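IL-4-inducing protein (Schistosoma mansoni, PDB 4EL6) triggers antigen-independent release of interleukin-4 from basophils by binding IgE through a crystallin-type fold. Local coordinates at residues Y7-Y12 and V40-V45; T15-S20 and C75-T80; R52-L57 and C93-D98. One frame throughout, in Å; residues are numbered along the deposited sequence.

How the contacts relate
Contact 1 is the buried one, pairing strand 9-12 with strand 39-41 in the four-stranded sheet; contacts 2 and 3 lie at the surface, on opposite sides of the chain's centre and about 21 Å apart between their own centres. Contacts 1 and 2 reach the same sheet and are tied by the Cys-41 to Cys-75 disulfide, while contact 3 belongs to the three-stranded sheet. Among the places where the sheets meet, Trp-55 and Leu-57 pack on Leu-9. Chemistry follows place: contact 1 combines two backbone bonds with leucine and valine methyls, contact 2 has one backbone bond beside two acids brought unusually close, and contact 3 adds polar side chains and a water to its strand pairing.

Contact 1 of 3, residues Y7-Y12 and V40-V45; sequences YCLQLY and VCVPFV
Gln-10 and Cys-41 face each other as an antiparallel hydrogen-bonded pair and exchange both backbone bonds. Gln-10 N donates a hydrogen bond to Cys-41 O at 2.8 Å, almost straight at 170°, and Cys-41 N donates to Gln-10 O at 2.9 Å. The same Gln-10 O also receives a CA-H contact from Val-40 CA at 3.2 Å. On the face carrying Gln-10 and Cys-41, the amide oxygen OE1 of Gln-10 comes to 3.4 Å from Cys-41 CB, and its CD and NE2 run across CG of Pro-43. The Cys-41 sulfur, which is disulfide-bonded to Cys-75, sits obliquely by the Tyr-12 ring, with SG 3.9 Å from CE1.

On the face with Leu-11 and Val-40 the contact is between methyls, Leu-11 CD2 lying beside Val-40 CG2. Leu-9 adds to the apolar packing: its CG is anti to its backbone N (chi1 177°), and its CD1 touches Val-40 CG1 at 3.5 Å and Val-42 CG2 at 3.9 Å. Past the paired residues, Pro-43 CD presses on Cys-8 O at 3.0 Å. Proline has no N-H to offer, and that buried oxygen finds no hydrogen-bond partner in the model; the pairing stops here, which leaves Cys-8 O against proline carbons instead of an N-H.

Contact 2 of 3, residues T15-S20 and C75-T80; sequences TYERGS and CIDDFT
Glu-17 reaches across to Cys-75 and Asp-77 with a side chain bent at chi2. From CB the chain goes to CG, which passes 4.1 Å from Cys-75 SG; the turn at chi2 (81°) then swings CD round to the carboxyl of Asp-77. At the tip, OE1 lies 2.5 Å from Asp-77 OD1 and 3.4 Å from Cys-75 CB, while OE2 is 3.1 Å from the same OD1. Two acid oxygens as close as OE1 and OD1 suggest that one of the two groups probably holds a proton, and the nearby acid may raise its pKa. The two carboxyl planes are turned well away from each other, 59° apart.

The firm polar link is in the backbone: Tyr-16 N donates to Asp-77 O at 2.9 Å, essentially straight at 178°. The Tyr-16 side chain crosses that of Asp-77 at about a right angle, bringing CE1 to 3.6 Å from Asp-77 CB, and Asp-77 O lies over one ring face toward the rim. Next to this, Thr-15 sets its CG2 methyl against the carboxylate of Asp-78, whose OD1 is taken by the hydroxyl of Thr-80. Within its own loop Arg-18 holds Thr-15 side-on, NE to the carbonyl oxygen and NH2 to OG1.

Further in, Glu-17 N hydrogen-bonds to Ser-39 OG, next to strand 39-41. The loop between strands 9-12 and 21-24 thus folds over the sheet edge formed by strand 75-76, an arrangement consistent with the folded first beta-hairpin of the beta/gamma-crystallin fold.

Contact 3 of 3, residues R52-L57 and C93-D98; sequences RPYWYL and CIQTKD
Strands 52-57 and 93-95 run antiparallel with a marked twist, their short axes 128° apart, joined by three backbone bonds: Gln-95 N to Arg-52 O, Cys-93 N to Tyr-54 O, and Tyr-54 N to Cys-93 O at 3.0 Å, with this last donor well above the carbonyl plane. Arg-52, Tyr-54, Cys-93 and Gln-95 share one face of the sheet. There Gln-95, whose CG is anti to its backbone N (chi1 -172°), stretches out between Arg-52 and Tyr-54. As modelled, its OE1 lies over one face of the Arg-52 guanidinium, 3.7 Å from NH1, with amide and guanidinium planes 22° apart; the guanidinium's exact placement is doubtful, because NH2 is set too close to Thr-96 O. On its other flank NE2 comes to 4.1 Å from Tyr-54 CD2 and hydrogen-bonds to Gly-99 O. A water closes the group, donating to Gln-95 OE1 at 2.6 Å and to Pro-53 O at 2.7 Å. At the far end, Cys-93 SG, disulfide-bonded to Cys-103, meets the edge of the Tyr-56 ring, 3.9 Å from CD2, a cysteine sulfur-aromatic contact.

Strand 52-58 is the middle one of its three-stranded sheet, flanked by 89-95 here and by 67-71, where Tyr-56 touches Ile-67. Trp-55 packs on Val-42 and hydrogen-bonds through NE1 to Tyr-7 O; Leu-57 packs on Phe-79.

Contact 1 of 3, residues Y7-Y12 and V40-V45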
loop_
_atom_site.group_PDB
_atom_site.type_symbol
_atom_site.label_atom_id
_atom_site.label_comp_id
_atom_site.label_asym_id
_atom_site.label_seq_id
_atom_site.Cartn_x
_atom_site.Cartn_y
_atom_site.Cartn_z
ATOM N N TYR A 7 2.034 -10.945 5.299
ATOM C CA TYR A 7 1.151 -10.428 4.247
ATOM C C TYR A 7 0.969 -8.896 4.241
ATOM O O TYR A 7 0.627 -8.330 3.133
ATOM C CB TYR A 7 -0.195 -11.126 4.316
ATOM C CG TYR A 7 -0.776 -10.996 5.644
ATOM C CD1 TYR A 7 -1.459 -9.822 6.002
ATOM C CD2 TYR A 7 -0.572 -11.975 6.612
ATOM C CE1 TYR A 7 -1.986 -9.660 7.270
ATOM C CE2 TYR A 7 -1.068 -11.817 7.907
ATOM C CZ TYR A 7 -1.782 -10.650 8.232
ATOM O OH TYR A 7 -2.326 -10.473 9.496
ATOM N N CYS A 8 1.376 -8.305 5.385
ATOM C CA CYS A 8 1.112 -6.909 5.741
ATOM C C CYS A 8 1.745 -5.965 4.764
ATOM O O CYS A 8 2.592 -6.349 3.968
ATOM C CB CYS A 8 1.606 -6.560 7.150
ATOM S SG CYS A 8 3.312 -6.028 7.364
ATOM N N LEU A 9 1.310 -4.729 4.849
ATOM C CA LEU A 9 1.861 -3.660 4.090
ATOM C C LEU A 9 2.817 -2.982 5.068
ATOM O O LEU A 9 2.436 -2.700 6.277
ATOM C CB LEU A 9 0.716 -2.691 3.692
ATOM C CG LEU A 9 1.147 -1.440 2.931
ATOM C CD1 LEU A 9 1.632 -1.761 1.534
ATOM C CD2 LEU A 9 -0.008 -0.448 2.875
ATOM N N GLN A 10 4.046 -2.700 4.594
ATOM C CA GLN A 10 5.054 -2.024 5.393
ATOM C C GLN A 10 5.300 -0.601 4.956
ATOM O O GLN A 10 5.526 -0.389 3.774
ATOM C CB GLN A 10 6.384 -2.807 5.352
ATOM C CG GLN A 10 6.304 -4.265 5.855
ATOM C CD GLN A 10 7.473 -5.088 5.344
ATOM O OE1 GLN A 10 7.949 -4.872 4.239
ATOM N NE2 GLN A 10 7.917 -6.058 6.134
ATOM N N LEU A 11 5.181 0.376 5.880
ATOM C CA LEU A 11 5.310 1.755 5.577
ATOM C C LEU A 11 6.473 2.303 6.407
ATOM O O LEU A 11 6.445 2.256 7.662
ATOM C CB LEU A 11 4.047 2.534 5.912
ATOM C CG LEU A 11 2.911 1.986 5.086
ATOM C CD1 LEU A 11 2.091 1.137 6.027
ATOM C CD2 LEU A 11 2.147 3.031 4.354
ATOM N N TYR A 12 7.496 2.746 5.720
ATOM C CA TYR A 12 8.738 3.205 6.377
ATOM C C TYR A 12 8.816 4.685 6.403
ATOM O O TYR A 12 8.436 5.332 5.427
ATOM C CB TYR A 12 9.976 2.683 5.593
ATOM C CG TYR A 12 10.086 1.201 5.606
ATOM C CD1 TYR A 12 9.436 0.439 4.644
ATOM C CD2 TYR A 12 10.819 0.533 6.597
ATOM C CE1 TYR A 12 9.540 -0.941 4.620
ATOM C CE2 TYR A 12 10.905 -0.858 6.568
ATOM C CZ TYR A 12 10.241 -1.578 5.586
ATOM O OH TYR A 12 10.303 -2.942 5.543
ATOM N N VAL A 40 7.480 2.124 0.896
ATOM C CA VAL A 40 6.414 1.185 1.175
ATOM C C VAL A 40 6.773 -0.119 0.498
ATOM O O VAL A 40 7.214 -0.124 -0.640
ATOM C CB VAL A 40 5.096 1.693 0.588
ATOM C CG1 VAL A 40 4.001 0.713 0.777
ATOM C CG2 VAL A 40 4.763 3.076 1.144
ATOM N N CYS A 41 6.543 -1.236 1.195
ATOM C CA CYS A 41 6.782 -2.549 0.634
ATOM C C CYS A 41 5.643 -3.504 0.999
ATOM O O CYS A 41 4.976 -3.361 2.008
ATOM C CB CYS A 41 7.991 -3.167 1.275
ATOM S SG CYS A 41 9.546 -2.271 0.971
ATOM N N VAL A 42 5.574 -4.578 0.230
ATOM C CA VAL A 42 4.782 -5.755 0.522
ATOM C C VAL A 42 5.722 -6.957 0.474
ATOM O O VAL A 42 6.452 -7.124 -0.497
ATOM C CB VAL A 42 3.670 -5.977 -0.507
ATOM C CG1 VAL A 42 2.861 -7.197 -0.103
ATOM C CG2 VAL A 42 2.801 -4.735 -0.675
ATOM N N PRO A 43 5.726 -7.743 1.525
ATOM C CA PRO A 43 6.641 -8.907 1.556
ATOM C C PRO A 43 6.387 -9.909 0.429
ATOM O O PRO A 43 5.268 -10.037 -0.107
ATOM C CB PRO A 43 6.398 -9.517 2.938
ATOM C CG PRO A 43 5.781 -8.473 3.749
ATOM C CD PRO A 43 5.051 -7.527 2.817
ATOM N N PHE A 44 7.451 -10.654 0.086
ATOM C CA PHE A 44 7.354 -11.727 -0.816
ATOM C C PHE A 44 6.585 -12.857 -0.172
ATOM O O PHE A 44 6.640 -13.012 1.016
ATOM C CB PHE A 44 8.754 -12.197 -1.184
ATOM C CG PHE A 44 9.326 -11.479 -2.368
ATOM C CD1 PHE A 44 8.905 -11.812 -3.644
ATOM C CD2 PHE A 44 10.305 -10.479 -2.210
ATOM C CE1 PHE A 44 9.445 -11.158 -4.748
ATOM C CE2 PHE A 44 10.885 -9.846 -3.312
ATOM C CZ PHE A 44 10.446 -10.169 -4.586
ATOM N N VAL A 45 5.875 -13.600 -0.986
ATOM C CA VAL A 45 5.169 -14.789 -0.594
ATOM C C VAL A 45 5.802 -15.968 -1.364
ATOM O O VAL A 45 6.754 -16.581 -0.881
ATOM C CB VAL A 45 3.672 -14.594 -0.959
ATOM C CG1 VAL A 45 2.908 -15.903 -0.907
ATOM C CG2 VAL A 45 3.062 -13.604 0.013
#

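Contact 2 of 3, residues T15-S20 and C75-T80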
loop_
_atom_site.group_PDB
_atom_site.type_symbol
_atom_site.label_atom_id
_atom_site.label_comp_id
_atom_site.label_asym_id
_atom_site.label_seq_id
_atom_site.Cartn_x
_atom_site.Cartn_y
_atom_site.Cartn_z
ATOM N N THR A 15 13.188 6.926 3.041
ATOM C CA THR A 15 13.316 6.259 1.769
ATOM C C THR A 15 14.228 5.050 1.894
ATOM O O THR A 15 14.945 4.895 2.858
ATOM C CB THR A 15 13.892 7.200 0.661
ATOM O OG1 THR A 15 15.138 7.622 1.117
ATOM C CG2 THR A 15 13.032 8.415 0.332
ATOM N N TYR A 16 14.141 4.172 0.905
ATOM C CA TYR A 16 14.868 2.909 0.833
ATOM C C TYR A 16 14.755 2.042 2.096
ATOM O O TYR A 16 15.729 1.478 2.611
ATOM C CB TYR A 16 16.309 3.173 0.457
ATOM C CG TYR A 16 16.449 3.786 -0.921
ATOM C CD1 TYR A 16 16.519 2.971 -2.034
ATOM C CD2 TYR A 16 16.550 5.130 -1.061
ATOM C CE1 TYR A 16 16.641 3.508 -3.304
ATOM C CE2 TYR A 16 16.655 5.682 -2.302
ATOM C CZ TYR A 16 16.729 4.862 -3.404
ATOM O OH TYR A 16 16.875 5.484 -4.650
ATOM N N GLU A 17 13.537 1.995 2.635
ATOM C CA GLU A 17 13.197 1.031 3.695
ATOM C C GLU A 17 14.033 1.221 4.973
ATOM O O GLU A 17 14.381 0.241 5.634
ATOM C CB GLU A 17 13.231 -0.398 3.134
ATOM C CG GLU A 17 12.325 -0.617 1.924
ATOM C CD GLU A 17 12.873 -0.158 0.572
ATOM O OE1 GLU A 17 12.071 0.342 -0.272
ATOM O OE2 GLU A 17 14.104 -0.266 0.323
ATOM N N ARG A 18 14.304 2.476 5.303
ATOM C CA ARG A 18 15.052 2.821 6.522
ATOM C C ARG A 18 14.107 3.469 7.527
ATOM O O ARG A 18 13.067 4.025 7.185
ATOM C CB ARG A 18 16.164 3.808 6.169
ATOM C CG ARG A 18 17.236 3.110 5.359
ATOM C CD ARG A 18 18.204 4.007 4.699
ATOM N NE ARG A 18 17.655 4.979 3.798
ATOM C CZ ARG A 18 18.316 5.912 3.137
ATOM N NH1 ARG A 18 19.631 6.036 3.285
ATOM N NH2 ARG A 18 17.666 6.735 2.366
ATOM N N GLY A 19 14.507 3.358 8.799
ATOM C CA GLY A 19 13.871 4.077 9.842
ATOM C C GLY A 19 12.717 3.318 10.381
ATOM O O GLY A 19 12.583 2.112 10.141
ATOM N N SER A 20 11.936 4.026 11.169
ATOM C CA SER A 20 10.803 3.424 11.855
ATOM C C SER A 20 9.768 2.982 10.825
ATOM O O SER A 20 9.737 3.489 9.715
ATOM C CB SER A 20 10.215 4.416 12.852
ATOM O OG SER A 20 9.707 5.541 12.168
ATOM N N CYS A 75 8.700 -3.143 -3.472
ATOM C CA CYS A 75 8.890 -1.909 -2.697
ATOM C C CYS A 75 8.811 -0.666 -3.595
ATOM O O CYS A 75 9.236 -0.710 -4.813
ATOM C CB CYS A 75 10.256 -1.885 -2.023
ATOM S SG CYS A 75 10.422 -3.120 -0.728
ATOM N N ILE A 76 8.168 0.385 -3.100
ATOM C CA ILE A 76 8.396 1.695 -3.652
ATOM C C ILE A 76 9.471 2.400 -2.830
ATOM O O ILE A 76 9.255 2.770 -1.693
ATOM C CB ILE A 76 7.091 2.508 -3.738
ATOM C CG1 ILE A 76 6.089 1.745 -4.594
ATOM C CG2 ILE A 76 7.440 3.893 -4.282
ATOM C CD1 ILE A 76 4.728 2.327 -4.533
ATOM N N ASP A 77 10.696 2.485 -3.385
ATOM C CA ASP A 77 11.801 2.941 -2.584
ATOM C C ASP A 77 11.750 4.423 -2.213
ATOM O O ASP A 77 12.363 4.843 -1.231
ATOM C CB ASP A 77 13.103 2.687 -3.377
ATOM C CG ASP A 77 13.482 1.225 -3.471
ATOM O OD1 ASP A 77 13.124 0.402 -2.573
ATOM O OD2 ASP A 77 14.233 0.936 -4.446
ATOM N N ASP A 78 11.122 5.212 -3.054
ATOM C CA ASP A 78 10.935 6.651 -2.712
ATOM C C ASP A 78 9.500 7.064 -3.004
ATOM O O ASP A 78 9.104 7.474 -4.115
ATOM C CB ASP A 78 11.919 7.602 -3.404
ATOM C CG ASP A 78 11.754 9.013 -2.934
ATOM O OD1 ASP A 78 10.760 9.321 -2.195
ATOM O OD2 ASP A 78 12.708 9.798 -3.168
ATOM N N PHE A 79 8.690 6.880 -1.964
ATOM C CA PHE A 79 7.258 7.067 -2.111
ATOM C C PHE A 79 6.913 8.564 -2.290
ATOM O O PHE A 79 5.919 8.894 -2.862
ATOM C CB PHE A 79 6.548 6.552 -0.897
ATOM C CG PHE A 79 5.043 6.481 -1.073
ATOM C CD1 PHE A 79 4.509 5.446 -1.781
ATOM C CD2 PHE A 79 4.189 7.462 -0.561
ATOM C CE1 PHE A 79 3.134 5.359 -1.991
ATOM C CE2 PHE A 79 2.812 7.356 -0.741
ATOM C CZ PHE A 79 2.299 6.351 -1.492
ATOM N N THR A 80 7.813 9.423 -1.852
ATOM C CA THR A 80 7.641 10.860 -1.985
ATOM C C THR A 80 7.622 11.260 -3.434
ATOM O O THR A 80 7.117 12.333 -3.743
ATOM C CB THR A 80 8.660 11.708 -1.143
ATOM O OG1 THR A 80 9.894 11.844 -1.855
ATOM C CG2 THR A 80 8.927 11.079 0.238
#

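Contact 3 of 3, residues R52-L57 and C93-D98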
loop_
_atom_site.group_PDB
_atom_site.type_symbol
_atom_site.label_atom_id
_atom_site.label_comp_id
_atom_site.label_asym_id
_atom_site.label_seq_id
_atom_site.Cartn_x
_atom_site.Cartn_y
_atom_site.Cartn_z
ATOM N N ARG A 52 -1.585 -14.475 -3.134
ATOM C CA ARG A 52 -0.626 -13.423 -3.104
ATOM C C ARG A 52 -1.364 -12.163 -2.700
ATOM O O ARG A 52 -2.359 -11.800 -3.334
ATOM C CB ARG A 52 0.036 -13.304 -4.464
ATOM C CG ARG A 52 0.650 -14.648 -4.890
ATOM C CD ARG A 52 1.061 -14.686 -6.340
ATOM N NE ARG A 52 -0.078 -14.742 -7.243
ATOM C CZ ARG A 52 -0.041 -14.340 -8.514
ATOM N NH1 ARG A 52 1.067 -13.828 -9.046
ATOM N NH2 ARG A 52 -1.125 -14.431 -9.262
ATOM N N PRO A 53 -0.876 -11.491 -1.635
ATOM C CA PRO A 53 -1.458 -10.212 -1.267
ATOM C C PRO A 53 -1.204 -9.147 -2.326
ATOM O O PRO A 53 -0.217 -9.197 -3.084
ATOM C CB PRO A 53 -0.744 -9.844 0.006
ATOM C CG PRO A 53 0.534 -10.604 -0.028
ATOM C CD PRO A 53 0.228 -11.865 -0.752
ATOM N N TYR A 54 -2.171 -8.232 -2.459
ATOM C CA TYR A 54 -1.999 -7.081 -3.354
ATOM C C TYR A 54 -2.619 -5.902 -2.640
ATOM O O TYR A 54 -3.710 -6.046 -2.118
ATOM C CB TYR A 54 -2.670 -7.284 -4.735
ATOM C CG TYR A 54 -2.209 -6.260 -5.742
ATOM C CD1 TYR A 54 -2.821 -5.008 -5.831
ATOM C CD2 TYR A 54 -1.193 -6.526 -6.619
ATOM C CE1 TYR A 54 -2.380 -4.046 -6.688
ATOM C CE2 TYR A 54 -0.741 -5.582 -7.514
ATOM C CZ TYR A 54 -1.370 -4.333 -7.566
ATOM O OH TYR A 54 -0.923 -3.392 -8.419
ATOM N N TRP A 55 -1.932 -4.753 -2.601
ATOM C CA TRP A 55 -2.410 -3.625 -1.817
ATOM C C TRP A 55 -2.632 -2.405 -2.685
ATOM O O TRP A 55 -1.812 -2.101 -3.538
ATOM C CB TRP A 55 -1.423 -3.296 -0.726
ATOM C CG TRP A 55 -1.295 -4.330 0.361
ATOM C CD1 TRP A 55 -0.543 -5.515 0.351
ATOM C CD2 TRP A 55 -1.961 -4.292 1.625
ATOM N NE1 TRP A 55 -0.715 -6.206 1.559
ATOM C CE2 TRP A 55 -1.521 -5.482 2.372
ATOM C CE3 TRP A 55 -2.821 -3.364 2.260
ATOM C CZ2 TRP A 55 -1.934 -5.685 3.669
ATOM C CZ3 TRP A 55 -3.203 -3.618 3.584
ATOM C CH2 TRP A 55 -2.766 -4.777 4.228
ATOM N N TYR A 56 -3.754 -1.707 -2.504
ATOM C CA TYR A 56 -3.993 -0.412 -3.123
ATOM C C TYR A 56 -3.943 0.709 -2.095
ATOM O O TYR A 56 -4.559 0.661 -1.002
ATOM C CB TYR A 56 -5.364 -0.419 -3.788
ATOM C CG TYR A 56 -5.392 -1.134 -5.115
ATOM C CD1 TYR A 56 -4.632 -0.655 -6.171
ATOM C CD2 TYR A 56 -6.156 -2.298 -5.291
ATOM C CE1 TYR A 56 -4.664 -1.299 -7.402
ATOM C CE2 TYR A 56 -6.123 -2.942 -6.519
ATOM C CZ TYR A 56 -5.440 -2.378 -7.547
ATOM O OH TYR A 56 -5.448 -3.030 -8.773
ATOM N N LEU A 57 -3.194 1.745 -2.439
ATOM C CA LEU A 57 -3.110 2.982 -1.651
ATOM C C LEU A 57 -3.788 4.103 -2.407
ATOM O O LEU A 57 -3.638 4.187 -3.631
ATOM C CB LEU A 57 -1.662 3.422 -1.470
ATOM C CG LEU A 57 -0.655 2.368 -1.155
ATOM C CD1 LEU A 57 0.753 2.889 -0.966
ATOM C CD2 LEU A 57 -1.038 1.639 0.023
ATOM N N CYS A 93 -6.126 -6.510 -0.848
ATOM C CA CYS A 93 -6.720 -7.373 -1.809
ATOM C C CYS A 93 -5.918 -8.641 -2.048
ATOM O O CYS A 93 -4.908 -8.927 -1.384
ATOM C CB CYS A 93 -6.838 -6.597 -3.105
ATOM S SG CYS A 93 -7.697 -4.992 -2.892
ATOM N N ILE A 94 -6.392 -9.400 -3.045
ATOM C CA ILE A 94 -5.775 -10.675 -3.395
ATOM C C ILE A 94 -5.461 -10.643 -4.849
ATOM O O ILE A 94 -6.271 -10.140 -5.659
ATOM C CB ILE A 94 -6.709 -11.855 -3.095
ATOM C CG1 ILE A 94 -6.820 -12.026 -1.596
ATOM C CG2 ILE A 94 -6.173 -13.160 -3.718
ATOM C CD1 ILE A 94 -7.985 -12.913 -1.198
ATOM N N GLN A 95 -4.279 -11.124 -5.222
ATOM C CA GLN A 95 -3.952 -11.284 -6.635
ATOM C C GLN A 95 -4.023 -12.789 -6.923
ATOM O O GLN A 95 -3.329 -13.543 -6.251
ATOM C CB GLN A 95 -2.542 -10.797 -6.913
ATOM C CG GLN A 95 -2.205 -10.764 -8.376
ATOM C CD GLN A 95 -0.861 -10.142 -8.614
ATOM O OE1 GLN A 95 0.101 -10.433 -7.898
ATOM N NE2 GLN A 95 -0.782 -9.272 -9.632
ATOM N N THR A 96 -4.859 -13.186 -7.889
ATOM C CA THR A 96 -5.112 -14.615 -8.201
ATOM C C THR A 96 -3.966 -15.149 -9.023
ATOM O O THR A 96 -3.252 -14.361 -9.693
ATOM C CB THR A 96 -6.409 -14.857 -9.037
ATOM O OG1 THR A 96 -6.324 -14.194 -10.308
ATOM C CG2 THR A 96 -7.623 -14.374 -8.319
ATOM N N LYS A 97 -3.791 -16.475 -9.005
ATOM C CA LYS A 97 -2.690 -17.116 -9.749
ATOM C C LYS A 97 -2.641 -16.689 -11.239
ATOM O O LYS A 97 -1.576 -16.660 -11.847
ATOM C CB LYS A 97 -2.768 -18.639 -9.604
ATOM C CG LYS A 97 -2.504 -19.168 -8.179
ATOM C CD LYS A 97 -1.058 -19.651 -7.922
ATOM C CE LYS A 97 -0.963 -20.522 -6.662
ATOM N NZ LYS A 97 0.263 -20.271 -5.851
ATOM N N ASP A 98 -3.800 -16.328 -11.790
ATOM C CA ASP A 98 -3.921 -15.723 -13.127
ATOM C C ASP A 98 -3.334 -14.306 -13.226
ATOM O O ASP A 98 -3.157 -13.781 -14.330
ATOM C CB ASP A 98 -5.401 -15.649 -13.553
ATOM C CG ASP A 98 -6.001 -17.024 -13.877
ATOM O OD1 ASP A 98 -5.221 -17.997 -14.052
ATOM O OD2 ASP A 98 -7.252 -17.128 -13.951
HETATM O O HOH W 1 0.815 -9.799 -5.489
#